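Local coordinates for protein UDP-galactopyranose mutase (Deinococcus radiodurans, PDB 3HDQ) that probably interconverts UDP-galactopyranose and UDP-galactofuranose as a flavoenzyme that holds FAD and UDP-galactose in its active site, at residues Gly41-Leu44 against Ala45-Ala49; Arg224-Gln227 against Asn228-Ser231. All coordinates share one frame; numbering follows the deposited sequence.

Interactions 1 and 2 both gather side chains and backbone bonds about one turn apart on a helix, 39-50 and 222-229, the second running past its helix end. Neighbouring faces meet: S42 and A45 of the first pack against L230 of the second, S42 also touches the ring of F226, and the CB of E46 lies 3.4 Å from the backbone O of M229. Interaction 1 is buried almost throughout, on a helix of the nucleotide-binding core; of its charged pair, E46 is buried and R47 partly exposed. Interaction 2 is divided: methionines, a phenylalanine and a leucine face inward, while R224, Q227 and N228 lie toward the surface, where waters join the helix turns.

Interaction 1 (Gly41-Leu44 against Ala45-Ala49); sequences GSVL and AERLA
R47 turns its side chain back beside V43 before reaching for a carboxylate. Its CB lies 3.5 Å from the backbone O of V43, and its CG comes nearer to that same oxygen while lying 4.3 Å from V43 CG1. Bends at chi2 (-74°) and chi3 (74°) then carry CD and the guanidinium across to E46, the residue just before it. There R47 NE meets E46 OE1 at 2.8 Å and R47 NH1 meets E46 OE2 at 2.9 Å, a two-pronged, side-on salt bridge that takes both oxygens on their syn sides. The carboxylate carbon lies at the guanidinium edge, in its plane, but the carboxylate is somewhat tilted, NE standing off its plane. E46 is held further by Y97 and R100. All this rides on helix 39-50, the crossover helix of the beta-alpha-beta unit between strands 30-35 and 55-58; G41 fits the last glycine of a GxGxxG pattern, as in Rossmann-type dinucleotide folds, beside the FAD-binding F39 and A40. The main chain is regular, the R47 N to V43 O bond being nearly straight at 170°. L44 and L48 lie side by side pointing the same way, their CD2 methyls 3.8 Å apart, with V55 against L48 and V362 against L44.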
# COMPACT_ATOMS: atom_id res chain seq x y z
N GLY A 41 -2.71 -15.14 10.04
CA GLY A 41 -3.32 -14.13 10.88
C GLY A 41 -4.56 -13.48 10.29
O GLY A 41 -5.56 -13.27 10.98
N SER A 42 -4.50 -13.16 9.00
CA SER A 42 -5.56 -12.39 8.34
C SER A 42 -6.85 -13.18 8.19
O SER A 42 -7.93 -12.62 8.30
CB SER A 42 -5.09 -11.90 6.98
OG SER A 42 -3.97 -11.06 7.12
N VAL A 43 -6.74 -14.48 7.91
CA VAL A 43 -7.93 -15.30 7.78
C VAL A 43 -8.61 -15.41 9.14
O VAL A 43 -9.83 -15.29 9.24
CB VAL A 43 -7.61 -16.71 7.26
CG1 VAL A 43 -8.83 -17.63 7.42
CG2 VAL A 43 -7.19 -16.66 5.81
N LEU A 44 -7.83 -15.61 10.20
CA LEU A 44 -8.40 -15.66 11.54
C LEU A 44 -8.91 -14.29 12.01
O LEU A 44 -9.93 -14.19 12.70
CB LEU A 44 -7.41 -16.28 12.53
CG LEU A 44 -7.42 -17.81 12.50
CD1 LEU A 44 -6.09 -18.41 12.96
CD2 LEU A 44 -8.59 -18.36 13.35
N ALA A 45 -8.24 -13.22 11.60
CA ALA A 45 -8.73 -11.89 11.92
C ALA A 45 -10.08 -11.66 11.26
O ALA A 45 -11.00 -11.12 11.87
CB ALA A 45 -7.73 -10.83 11.49
N GLU A 46 -10.21 -12.08 10.00
CA GLU A 46 -11.46 -11.88 9.27
C GLU A 46 -12.62 -12.70 9.86
O GLU A 46 -13.71 -12.17 10.08
CB GLU A 46 -11.28 -12.20 7.78
CG GLU A 46 -12.51 -11.90 6.92
CD GLU A 46 -13.52 -13.04 6.90
OE1 GLU A 46 -13.10 -14.22 6.90
OE2 GLU A 46 -14.73 -12.76 6.89
N ARG A 47 -12.36 -13.99 10.11
CA ARG A 47 -13.37 -14.88 10.68
C ARG A 47 -13.81 -14.41 12.07
O ARG A 47 -14.99 -14.29 12.33
CB ARG A 47 -12.85 -16.31 10.75
CG ARG A 47 -12.64 -16.97 9.39
CD ARG A 47 -13.97 -17.34 8.72
NE ARG A 47 -14.66 -16.16 8.22
CZ ARG A 47 -15.98 -16.05 8.10
NH1 ARG A 47 -16.52 -14.93 7.63
NH2 ARG A 47 -16.76 -17.07 8.45
N LEU A 48 -12.85 -14.16 12.96
CA LEU A 48 -13.19 -13.74 14.32
C LEU A 48 -13.96 -12.40 14.28
O LEU A 48 -14.93 -12.21 15.01
CB LEU A 48 -11.94 -13.62 15.19
CG LEU A 48 -11.31 -14.77 16.01
CD1 LEU A 48 -12.32 -15.81 16.50
CD2 LEU A 48 -10.12 -15.44 15.33
N ALA A 49 -13.54 -11.50 13.39
CA ALA A 49 -14.17 -10.18 13.27
C ALA A 49 -15.64 -10.28 12.87
O ALA A 49 -16.49 -9.54 13.38
CB ALA A 49 -13.42 -9.33 12.26

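Interaction 2 (Arg224-Gln227 against Asn228-Ser231); sequences RMFQ and NMLS
M225 and M229, one turn apart, point the same way and meet at their methyls, with M225 CE to M229 CE only 3.4 Å. M229 CE is also 3.5 Å from M225 CG, so it rests along that chain as well as against its end; both chains bend at chi3, in opposite senses, and the bends bring the two methyls together. The same M229 makes a Met-aromatic contact with F226: its SD stands 5.2 Å from the centroid of the F226 ring, approaching obliquely.

The backbone bonds show the helix running out. N228 N to R224 O and M229 N to M225 O are ordinary i to i+4 bonds, but at L230, the first residue to leave helical geometry, the N-H is divided: L230 N lies 3.0 Å from F226 O and bonds weakly to Q227 O as well. Just beyond, S231 OG donates to N228 O at 2.8 Å, gripping a carbonyl of the last turn.

Water joins the polar side chains. One molecule gives hydrogens to R224 O and, with its O at 2.9 Å, to N228 OD1, and accepts from R224 NE at the edge of the guanidinium; a second accepts from R224 NH2 and N228 ND2 by longer bonds. Both groups have protein partners too: NH2 of R224 forms a salt bridge with D74 of the second subunit, and ND2 of N228 bonds to the carbonyl of F101.

On its inner side helix 222-229 leans on helix 39-50, where F226 meets the FAD-binding F39 edge-to-face and M225 also packs on F39. Loop residues close in around it, I64 against F226, Q227 and L230, and F101 against M229, before the chain enters strand 235-239 at the edge of the parallel sheet.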
# COMPACT_ATOMS: atom_id res chain seq x y z
N ARG A 224 -4.30 -6.07 -2.39
CA ARG A 224 -5.69 -5.69 -2.53
C ARG A 224 -6.63 -6.70 -1.86
O ARG A 224 -7.57 -6.31 -1.16
CB ARG A 224 -6.05 -5.52 -4.01
CG ARG A 224 -5.36 -4.31 -4.64
CD ARG A 224 -6.10 -3.03 -4.28
NE ARG A 224 -7.48 -3.12 -4.77
CZ ARG A 224 -7.84 -2.86 -6.02
NH1 ARG A 224 -6.93 -2.48 -6.92
NH2 ARG A 224 -9.11 -2.98 -6.38
N MET A 225 -6.38 -7.99 -2.06
CA MET A 225 -7.19 -9.05 -1.46
C MET A 225 -7.10 -8.99 0.07
O MET A 225 -8.12 -8.98 0.77
CB MET A 225 -6.73 -10.43 -1.97
CG MET A 225 -7.47 -11.62 -1.35
SD MET A 225 -6.66 -13.19 -1.67
CE MET A 225 -5.32 -13.10 -0.48
N PHE A 226 -5.87 -8.94 0.58
CA PHE A 226 -5.65 -8.79 2.01
C PHE A 226 -6.35 -7.56 2.59
O PHE A 226 -6.96 -7.65 3.66
CB PHE A 226 -4.15 -8.79 2.34
CG PHE A 226 -3.57 -10.17 2.44
CD1 PHE A 226 -2.86 -10.72 1.40
CD2 PHE A 226 -3.78 -10.94 3.58
CE1 PHE A 226 -2.34 -12.00 1.49
CE2 PHE A 226 -3.25 -12.22 3.68
CZ PHE A 226 -2.53 -12.76 2.63
N GLN A 227 -6.28 -6.42 1.90
CA GLN A 227 -6.94 -5.21 2.39
C GLN A 227 -8.44 -5.44 2.61
O GLN A 227 -8.97 -5.03 3.63
CB GLN A 227 -6.67 -4.01 1.47
CG GLN A 227 -5.27 -3.43 1.66
CD GLN A 227 -4.82 -2.45 0.57
OE1 GLN A 227 -5.54 -2.19 -0.40
NE2 GLN A 227 -3.62 -1.89 0.74
N ASN A 228 -9.09 -6.10 1.65
CA ASN A 228 -10.50 -6.48 1.81
C ASN A 228 -10.73 -7.41 3.02
O ASN A 228 -11.72 -7.28 3.74
CB ASN A 228 -11.04 -7.15 0.53
CG ASN A 228 -11.11 -6.18 -0.66
OD1 ASN A 228 -11.25 -4.96 -0.50
ND2 ASN A 228 -11.00 -6.74 -1.87
N MET A 229 -9.80 -8.35 3.25
CA MET A 229 -9.90 -9.29 4.36
C MET A 229 -9.84 -8.61 5.74
O MET A 229 -10.47 -9.05 6.70
CB MET A 229 -8.80 -10.34 4.27
CG MET A 229 -9.27 -11.75 4.01
SD MET A 229 -7.87 -12.89 3.74
CE MET A 229 -7.52 -12.46 2.06
N LEU A 230 -9.08 -7.52 5.82
CA LEU A 230 -8.86 -6.84 7.09
C LEU A 230 -9.70 -5.56 7.21
O LEU A 230 -9.43 -4.72 8.06
CB LEU A 230 -7.37 -6.51 7.26
CG LEU A 230 -6.39 -7.68 7.12
CD1 LEU A 230 -4.95 -7.20 7.31
CD2 LEU A 230 -6.71 -8.76 8.11
N SER A 231 -10.72 -5.42 6.36
CA SER A 231 -11.48 -4.18 6.29
C SER A 231 -12.53 -3.98 7.39
O SER A 231 -12.94 -2.85 7.65
CB SER A 231 -12.15 -4.03 4.92
OG SER A 231 -13.11 -5.05 4.74
O HOH W 1 -9.05 -3.78 -2.02
O HOH W 2 -11.08 -4.86 -4.55